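Local coordinates for protein DNA polymerase III beta subunit (Streptococcus pyogenes, PDB 2AVT) that probably encircles DNA as a ring-shaped dimer and holds the replicative polymerase on its template, acting as its processivity factor, at residues H166-H172 against S196-V202; R184-R188 against T252-L256; S227-I231 against Y241-L245. One frame throughout, in Å; residues are numbered along the deposited sequence.

Interaction 1: H166-H172 against S196-V202. Unlike the reference sequence in segment 196-202: Phe-199 (reference Leu).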
loop_
_atom_site.group_PDB
_atom_site.type_symbol
_atom_site.label_atom_id
_atom_site.label_comp_id
_atom_site.label_asym_id
_atom_site.label_seq_id
_atom_site.Cartn_x
_atom_site.Cartn_y
_atom_site.Cartn_z
ATOM N N HIS A 166 -26.277 9.588 12.583
ATOM C CA HIS A 166 -27.592 9.550 13.227
ATOM C C HIS A 166 -28.594 8.971 12.237
ATOM O O HIS A 166 -28.774 9.513 11.150
ATOM C CB HIS A 166 -28.047 10.958 13.636
ATOM C CG HIS A 166 -29.259 10.968 14.521
ATOM N ND1 HIS A 166 -30.021 12.098 14.730
ATOM C CD2 HIS A 166 -29.826 9.991 15.271
ATOM C CE1 HIS A 166 -31.005 11.817 15.567
ATOM N NE2 HIS A 166 -30.909 10.545 15.911
ATOM N N ILE A 167 -29.227 7.864 12.606
ATOM C CA ILE A 167 -30.222 7.218 11.743
ATOM C C ILE A 167 -31.540 7.211 12.512
ATOM O O ILE A 167 -31.606 6.675 13.619
ATOM C CB ILE A 167 -29.852 5.748 11.423
ATOM C CG1 ILE A 167 -28.433 5.660 10.859
ATOM C CG2 ILE A 167 -30.829 5.184 10.411
ATOM C CD1 ILE A 167 -28.259 6.337 9.533
ATOM N N VAL A 168 -32.581 7.799 11.924
ATOM C CA VAL A 168 -33.886 7.875 12.586
ATOM C C VAL A 168 -35.078 7.537 11.692
ATOM O O VAL A 168 -35.147 7.972 10.545
ATOM C CB VAL A 168 -34.152 9.297 13.143
ATOM C CG1 VAL A 168 -35.471 9.320 13.904
ATOM C CG2 VAL A 168 -33.024 9.731 14.030
ATOM N N LEU A 169 -36.012 6.757 12.224
ATOM C CA LEU A 169 -37.223 6.415 11.483
ATOM C C LEU A 169 -38.386 7.050 12.240
ATOM O O LEU A 169 -38.671 6.670 13.375
ATOM C CB LEU A 169 -37.431 4.902 11.408
ATOM C CG LEU A 169 -38.693 4.529 10.616
ATOM C CD1 LEU A 169 -38.538 5.021 9.182
ATOM C CD2 LEU A 169 -38.925 3.025 10.647
ATOM N N SER A 170 -39.041 8.020 11.609
ATOM C CA SER A 170 -40.165 8.728 12.221
ATOM C C SER A 170 -41.494 8.460 11.502
ATOM O O SER A 170 -41.524 8.203 10.300
ATOM C CB SER A 170 -39.882 10.230 12.229
ATOM O OG SER A 170 -39.644 10.710 10.914
ATOM N N ASN A 171 -42.587 8.537 12.255
ATOM C CA ASN A 171 -43.924 8.299 11.717
ATOM C C ASN A 171 -43.987 6.951 11.003
ATOM O O ASN A 171 -44.695 6.795 10.006
ATOM C CB ASN A 171 -44.324 9.418 10.752
ATOM C CG ASN A 171 -44.136 10.798 11.350
ATOM O OD1 ASN A 171 -44.624 11.092 12.446
ATOM N ND2 ASN A 171 -43.426 11.659 10.627
ATOM N N HIS A 172 -43.224 5.991 11.518
ATOM C CA HIS A 172 -43.178 4.634 10.980
ATOM C C HIS A 172 -42.808 4.536 9.505
ATOM O O HIS A 172 -42.931 3.463 8.917
ATOM C CB HIS A 172 -44.534 3.947 11.174
ATOM C CG HIS A 172 -44.944 3.790 12.605
ATOM N ND1 HIS A 172 -44.319 2.919 13.470
ATOM C CD2 HIS A 172 -45.933 4.380 13.318
ATOM C CE1 HIS A 172 -44.905 2.978 14.653
ATOM N NE2 HIS A 172 -45.887 3.857 14.587
ATOM N N SER A 196 -42.811 0.680 9.360
ATOM C CA SER A 196 -42.021 -0.134 10.278
ATOM C C SER A 196 -41.849 0.612 11.601
ATOM O O SER A 196 -41.915 1.842 11.638
ATOM C CB SER A 196 -40.652 -0.437 9.655
ATOM O OG SER A 196 -39.910 -1.344 10.451
ATOM N N ALA A 197 -41.638 -0.133 12.683
ATOM C CA ALA A 197 -41.462 0.461 14.007
ATOM C C ALA A 197 -40.447 1.605 13.987
ATOM O O ALA A 197 -39.438 1.538 13.285
ATOM C CB ALA A 197 -41.025 -0.611 15.002
ATOM N N ASP A 198 -40.722 2.660 14.749
ATOM C CA ASP A 198 -39.821 3.805 14.809
ATOM C C ASP A 198 -38.517 3.426 15.515
ATOM O O ASP A 198 -38.475 2.473 16.289
ATOM C CB ASP A 198 -40.477 4.978 15.549
ATOM C CG ASP A 198 -41.601 5.628 14.752
ATOM O OD1 ASP A 198 -41.382 5.964 13.571
ATOM O OD2 ASP A 198 -42.700 5.817 15.315
ATOM N N PHE A 199 -37.458 4.184 15.238
ATOM C CA PHE A 199 -36.148 3.940 15.835
ATOM C C PHE A 199 -35.343 5.223 15.738
ATOM O O PHE A 199 -35.634 6.088 14.910
ATOM C CB PHE A 199 -35.474 2.738 15.172
ATOM C CG PHE A 199 -35.036 2.991 13.760
ATOM C CD1 PHE A 199 -33.774 3.486 13.488
ATOM C CD2 PHE A 199 -35.901 2.730 12.696
ATOM C CE1 PHE A 199 -33.371 3.719 12.188
ATOM C CE2 PHE A 199 -35.498 2.963 11.395
ATOM C CZ PHE A 199 -34.234 3.457 11.142
ATOM N N MET A 200 -34.325 5.344 16.585
ATOM C CA MET A 200 -33.461 6.518 16.583
ATOM C C MET A 200 -32.141 6.171 17.250
ATOM O O MET A 200 -32.061 6.091 18.474
ATOM C CB MET A 200 -34.116 7.678 17.330
ATOM C CG MET A 200 -33.249 8.912 17.342
ATOM S SD MET A 200 -34.021 10.272 18.196
ATOM C CE MET A 200 -33.352 10.046 19.858
ATOM N N VAL A 201 -31.104 5.976 16.446
ATOM C CA VAL A 201 -29.803 5.606 16.979
ATOM C C VAL A 201 -28.666 6.368 16.330
ATOM O O VAL A 201 -28.856 7.127 15.377
ATOM C CB VAL A 201 -29.535 4.095 16.782
ATOM C CG1 VAL A 201 -30.568 3.280 17.525
ATOM C CG2 VAL A 201 -29.567 3.754 15.299
ATOM N N VAL A 202 -27.473 6.158 16.869
ATOM C CA VAL A 202 -26.267 6.780 16.358
ATOM C C VAL A 202 -25.282 5.626 16.240
ATOM O O VAL A 202 -24.986 4.951 17.226
ATOM C CB VAL A 202 -25.724 7.847 17.327
ATOM C CG1 VAL A 202 -24.459 8.468 16.757
ATOM C CG2 VAL A 202 -26.785 8.923 17.564
#

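Interaction 2: R184-R188 against T252-L256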
loop_
_atom_site.group_PDB
_atom_site.type_symbol
_atom_site.label_atom_id
_atom_site.label_comp_id
_atom_site.label_asym_id
_atom_site.label_seq_id
_atom_site.Cartn_x
_atom_site.Cartn_y
_atom_site.Cartn_z
ATOM N N ARG A 184 -19.267 20.584 8.587
ATOM C CA ARG A 184 -19.967 20.135 7.394
ATOM C C ARG A 184 -20.943 19.039 7.821
ATOM O O ARG A 184 -20.775 18.420 8.864
ATOM C CB ARG A 184 -18.958 19.631 6.354
ATOM C CG ARG A 184 -18.150 18.421 6.760
ATOM C CD ARG A 184 -16.855 18.500 5.969
ATOM N NE ARG A 184 -16.241 17.214 5.650
ATOM C CZ ARG A 184 -16.058 16.229 6.519
ATOM N NH1 ARG A 184 -16.453 16.367 7.775
ATOM N NH2 ARG A 184 -15.454 15.117 6.127
ATOM N N MET A 185 -21.946 18.800 6.990
ATOM C CA MET A 185 -22.995 17.841 7.297
ATOM C C MET A 185 -23.524 17.181 6.039
ATOM O O MET A 185 -23.491 17.779 4.970
ATOM C CB MET A 185 -24.122 18.589 8.014
ATOM C CG MET A 185 -25.389 17.794 8.224
ATOM S SD MET A 185 -26.664 18.857 8.955
ATOM C CE MET A 185 -27.250 19.657 7.515
ATOM N N SER A 186 -24.018 15.958 6.190
ATOM C CA SER A 186 -24.572 15.191 5.085
ATOM C C SER A 186 -25.844 14.504 5.565
ATOM O O SER A 186 -25.856 13.872 6.634
ATOM C CB SER A 186 -23.571 14.139 4.617
ATOM O OG SER A 186 -24.032 13.525 3.431
ATOM N N GLN A 187 -26.912 14.633 4.776
ATOM C CA GLN A 187 -28.211 14.049 5.119
ATOM C C GLN A 187 -28.922 13.317 3.974
ATOM O O GLN A 187 -28.964 13.788 2.836
ATOM C CB GLN A 187 -29.142 15.138 5.642
ATOM C CG GLN A 187 -30.553 14.662 5.945
ATOM C CD GLN A 187 -31.536 15.813 6.044
ATOM O OE1 GLN A 187 -31.913 16.423 5.033
ATOM N NE2 GLN A 187 -31.942 16.129 7.257
ATOM N N ARG A 188 -29.504 12.170 4.306
ATOM C CA ARG A 188 -30.232 11.364 3.336
ATOM C C ARG A 188 -31.620 11.058 3.894
ATOM O O ARG A 188 -31.750 10.507 4.986
ATOM C CB ARG A 188 -29.482 10.054 3.057
ATOM C CG ARG A 188 -30.134 9.147 2.006
ATOM C CD ARG A 188 -30.097 9.767 0.603
ATOM N NE ARG A 188 -30.833 8.965 -0.379
ATOM C CZ ARG A 188 -30.427 7.789 -0.852
ATOM N NH1 ARG A 188 -29.281 7.261 -0.445
ATOM N NH2 ARG A 188 -31.180 7.130 -1.723
ATOM N N THR A 252 -30.153 18.567 14.261
ATOM C CA THR A 252 -29.602 18.915 12.960
ATOM C C THR A 252 -30.645 19.431 11.963
ATOM O O THR A 252 -30.299 20.071 10.973
ATOM C CB THR A 252 -28.854 17.703 12.360
ATOM O OG1 THR A 252 -28.227 18.088 11.134
ATOM C CG2 THR A 252 -29.812 16.555 12.108
ATOM N N ASP A 253 -31.921 19.153 12.216
ATOM C CA ASP A 253 -32.967 19.635 11.318
ATOM C C ASP A 253 -32.936 21.159 11.342
ATOM O O ASP A 253 -33.132 21.817 10.319
ATOM C CB ASP A 253 -34.350 19.152 11.769
ATOM C CG ASP A 253 -34.481 17.644 11.742
ATOM O OD1 ASP A 253 -33.995 17.027 10.775
ATOM O OD2 ASP A 253 -35.081 17.075 12.681
ATOM N N ARG A 254 -32.669 21.703 12.526
ATOM C CA ARG A 254 -32.609 23.144 12.736
ATOM C C ARG A 254 -31.454 23.808 11.997
ATOM O O ARG A 254 -31.259 25.017 12.108
ATOM C CB ARG A 254 -32.510 23.442 14.231
ATOM N N LEU A 255 -30.693 23.021 11.239
ATOM C CA LEU A 255 -29.556 23.550 10.491
ATOM C C LEU A 255 -29.837 23.684 8.999
ATOM O O LEU A 255 -29.094 24.355 8.282
ATOM C CB LEU A 255 -28.322 22.661 10.695
ATOM C CG LEU A 255 -27.649 22.694 12.070
ATOM C CD1 LEU A 255 -26.484 21.720 12.096
ATOM C CD2 LEU A 255 -27.164 24.104 12.368
ATOM N N LEU A 256 -30.900 23.042 8.526
ATOM C CA LEU A 256 -31.244 23.112 7.111
ATOM C C LEU A 256 -31.569 24.552 6.721
ATOM O O LEU A 256 -32.296 25.248 7.432
ATOM C CB LEU A 256 -32.437 22.200 6.808
ATOM C CG LEU A 256 -32.197 20.710 7.061
ATOM C CD1 LEU A 256 -33.450 19.920 6.721
ATOM C CD2 LEU A 256 -31.024 20.235 6.223
#

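Interaction 3: S227-I231 against Y241-L245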
loop_
_atom_site.group_PDB
_atom_site.type_symbol
_atom_site.label_atom_id
_atom_site.label_comp_id
_atom_site.label_asym_id
_atom_site.label_seq_id
_atom_site.Cartn_x
_atom_site.Cartn_y
_atom_site.Cartn_z
ATOM N N SER A 227 -31.653 -2.991 19.459
ATOM C CA SER A 227 -31.635 -3.224 20.894
ATOM C C SER A 227 -31.135 -1.870 21.367
ATOM O O SER A 227 -30.722 -1.041 20.551
ATOM C CB SER A 227 -30.643 -4.327 21.281
ATOM O OG SER A 227 -29.334 -3.812 21.443
ATOM N N PRO A 228 -31.166 -1.610 22.678
ATOM C CA PRO A 228 -30.687 -0.301 23.133
ATOM C C PRO A 228 -29.185 -0.089 22.935
ATOM O O PRO A 228 -28.745 1.009 22.580
ATOM C CB PRO A 228 -31.073 -0.284 24.613
ATOM C CG PRO A 228 -32.251 -1.219 24.678
ATOM C CD PRO A 228 -31.817 -2.344 23.775
ATOM N N SER A 229 -28.404 -1.143 23.154
ATOM C CA SER A 229 -26.952 -1.039 23.042
ATOM C C SER A 229 -26.346 -1.345 21.677
ATOM O O SER A 229 -25.239 -0.903 21.378
ATOM C CB SER A 229 -26.286 -1.922 24.105
ATOM O OG SER A 229 -26.808 -3.241 24.068
ATOM N N GLN A 230 -27.053 -2.098 20.846
ATOM C CA GLN A 230 -26.520 -2.413 19.528
ATOM C C GLN A 230 -27.556 -2.693 18.453
ATOM O O GLN A 230 -28.749 -2.868 18.728
ATOM C CB GLN A 230 -25.554 -3.602 19.608
ATOM C CG GLN A 230 -25.882 -4.631 20.673
ATOM C CD GLN A 230 -25.055 -5.901 20.535
ATOM O OE1 GLN A 230 -23.889 -5.863 20.144
ATOM N NE2 GLN A 230 -25.656 -7.028 20.866
ATOM N N ILE A 231 -27.076 -2.724 17.217
ATOM C CA ILE A 231 -27.913 -3.001 16.069
ATOM C C ILE A 231 -27.317 -4.228 15.381
ATOM O O ILE A 231 -26.092 -4.389 15.320
ATOM C CB ILE A 231 -27.941 -1.785 15.114
ATOM C CG1 ILE A 231 -28.719 -2.119 13.842
ATOM C CG2 ILE A 231 -26.532 -1.351 14.780
ATOM C CD1 ILE A 231 -28.778 -0.959 12.868
ATOM N N TYR A 241 -22.967 -7.318 14.143
ATOM C CA TYR A 241 -23.423 -6.508 15.276
ATOM C C TYR A 241 -22.558 -5.271 15.426
ATOM O O TYR A 241 -21.360 -5.299 15.135
ATOM C CB TYR A 241 -23.337 -7.274 16.595
ATOM C CG TYR A 241 -24.167 -8.517 16.677
ATOM C CD1 TYR A 241 -23.783 -9.680 16.020
ATOM C CD2 TYR A 241 -25.324 -8.544 17.441
ATOM C CE1 TYR A 241 -24.530 -10.838 16.124
ATOM C CE2 TYR A 241 -26.081 -9.703 17.549
ATOM C CZ TYR A 241 -25.678 -10.843 16.889
ATOM O OH TYR A 241 -26.427 -11.993 16.991
ATOM N N THR A 242 -23.160 -4.189 15.905
ATOM C CA THR A 242 -22.426 -2.956 16.113
ATOM C C THR A 242 -22.867 -2.273 17.396
ATOM O O THR A 242 -24.063 -2.175 17.675
ATOM C CB THR A 242 -22.646 -1.955 14.988
ATOM O OG1 THR A 242 -22.375 -2.574 13.724
ATOM C CG2 THR A 242 -21.718 -0.772 15.184
ATOM N N ARG A 243 -21.890 -1.805 18.172
ATOM C CA ARG A 243 -22.162 -1.103 19.420
ATOM C C ARG A 243 -22.727 0.270 19.067
ATOM O O ARG A 243 -22.296 0.888 18.096
ATOM C CB ARG A 243 -20.863 -0.968 20.223
ATOM C CG ARG A 243 -20.857 0.084 21.320
ATOM C CD ARG A 243 -19.538 0.004 22.092
ATOM N NE ARG A 243 -19.271 1.187 22.909
ATOM C CZ ARG A 243 -18.965 2.386 22.418
ATOM N NH1 ARG A 243 -18.724 3.401 23.242
ATOM N NH2 ARG A 243 -18.888 2.572 21.107
ATOM N N LEU A 244 -23.691 0.740 19.853
ATOM C CA LEU A 244 -24.314 2.037 19.604
ATOM C C LEU A 244 -23.749 3.153 20.476
ATOM O O LEU A 244 -23.362 2.925 21.625
ATOM C CB LEU A 244 -25.829 1.952 19.840
ATOM C CG LEU A 244 -26.653 1.031 18.932
ATOM C CD1 LEU A 244 -28.105 1.101 19.351
ATOM C CD2 LEU A 244 -26.505 1.445 17.483
ATOM N N LEU A 245 -23.704 4.359 19.920
ATOM C CA LEU A 245 -23.226 5.509 20.671
ATOM C C LEU A 245 -24.428 6.056 21.437
ATOM O O LEU A 245 -25.443 6.406 20.842
ATOM C CB LEU A 245 -22.657 6.567 19.724
ATOM C CG LEU A 245 -21.354 6.167 19.026
ATOM C CD1 LEU A 245 -21.012 7.169 17.934
ATOM C CD2 LEU A 245 -20.231 6.086 20.063
HETATM O O HOH W 1 -23.808 0.181 23.156
#

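Interaction 1: H166-H172 against S196-V202
Strands 166-170 and 199-202 run antiparallel, their axes at 177° and 4.6 Å apart at closest approach, and the backbone bonds fix their register. In the hydrogen-bonded pair Ile-167 with Val-201, Ile-167 N donates to Val-201 O (2.9 Å) and Val-201 N to Ile-167 O (3.0 Å), both nearly straight at 164° and 168°. At the next such pair, Leu-169 N reaches Phe-199 O at 2.8 Å, while the return bond from Phe-199 N to Leu-169 O is weak at 3.3 Å. Beyond it the regular pairing gives way to a side chain: Asp-198 OD1 accepts from His-172 N (2.8 Å). Asn-171 and His-172, both with positive phi (53° and 56°), turn the chain so that His-172 N faces Asp-198; Asn-171 ND2 is hydrogen-bonded to Asp-174 OD2. Two more bonds close this end, Ser-196 N to His-172 O (2.8 Å) and His-172 ND1 to Ser-196 O (3.2 Å), so the imidazole donates to a carbonyl.

Side chains divide between two faces. The ring of Phe-199, with Ile-167 CG2 at its edge 3.4 Å from CE1, shares a face with Leu-169 and Val-201. On the other, Val-168 CG2 meets Met-200 CG at 3.4 Å, and Met-200 SD lies at the edge of the His-166 ring, 4.9 Å from its centroid.

Within the chain, 199-204 is an outermost strand of a nine-stranded antiparallel sheet. Strand 164-170 lies between it and strand 174-180, backbone hydrogen bonds joining His-166 to Val-178 and Val-168 to Lys-176; Phe-175 touches Phe-199, whose ring meets Phe-226 at about 30°.

Interaction 2: R184-R188 against T252-L256
This is a side-chain contact without hydrogen bonds, in which two side chains of a central-domain strand pack against a short 3-10 turn on the connection from strand 238-243 to strand 262-267. It sits at the junction of the central and C-terminal domains in the three-domain beta-subunit fold: strand 184-191 pairs with strand 367-372 there, through backbone hydrogen bonds of Met-185 with Leu-371 and Gln-187 with Ile-369, making one sheet continuous across the two domains. The backbones stay apart, with Met-185 CA and Thr-252 CA, the nearest pair, at 8.8 Å. The turn at 253-255 is held internally, Leu-255 N donating to Thr-252 O (3.0 Å) and Leu-256 N to Asp-253 O (3.1 Å). Alternation along the strand directs Met-185 and Gln-187 toward the turn, while Ser-186 and Arg-188 face helix 139-149. Asp-253 directs its charge to Lys-176, in a salt bridge, and Gln-187 OE1 lies 4.1 Å from Leu-256 CD2. Met-185 fills the middle: its SD is 4.3 Å from Leu-255 CD1, and its CE 4.0 Å from Leu-256 CD2.

Interaction 3: S227-I231 against Y241-L245
The open end of the beta hairpin formed by strands 230-234 and 238-243 is joined here, where a turn leads from strand 221-226 into the hairpin. The antiparallel register rests on the hydrogen-bonded pair Ile-231 with Thr-242: Thr-242 N donates to Ile-231 O (3.0 Å), and Ile-231 N to Thr-242 O (3.1 Å), an oxygen less surely placed. Gln-230 and Arg-243 form the adjoining non-hydrogen-bonded pair. An ST motif shapes the turn: Ser-227 OG accepts from Gln-230 N at 2.9 Å. On the face of Ile-231 and Thr-242, Ile-231 CG2 packs against Leu-244 CD2 at 3.9 Å, and Leu-203 of strand 199-204 touches all three residues. Strand 238-243 also pairs with strand 52-59, by backbone bonds of Tyr-241 to Ser-53 and Arg-243 to Gln-51 just ahead of that strand, so the hairpin belongs to a sheet spanning the N-terminal and central domains. Past the last strand pair, Ser-229 O accepts from Leu-244 N at 2.7 Å, and water 1 donates to both Ser-229 O (2.5 Å) and Leu-244 O (3.2 Å).

How the interactions relate
From the N terminus, the chain first lays down 166-172, then 184-188, before 196-202 returns to close interaction 1 over 23 intervening residues. Because 184-188 falls within that span and its partner 252-256 comes much later, interactions 1 and 2 cross. Interaction 3 closes a nine-residue hairpin excursion after interaction 1 is complete and before interaction 2 finishes, so it lies wholly inside the latter's span. Interactions 1 and 2 reach the same sheet, shared with the C-terminal domain, without touching (nearest atoms about 5 Å apart), whereas 1 and 3 meet directly: Val-202 O lies 3.0 Å from Leu-245 N, a probable hydrogen bond. Interaction 3 lies in the sheet shared with the N-terminal domain, so the three span the central domain between its junctions.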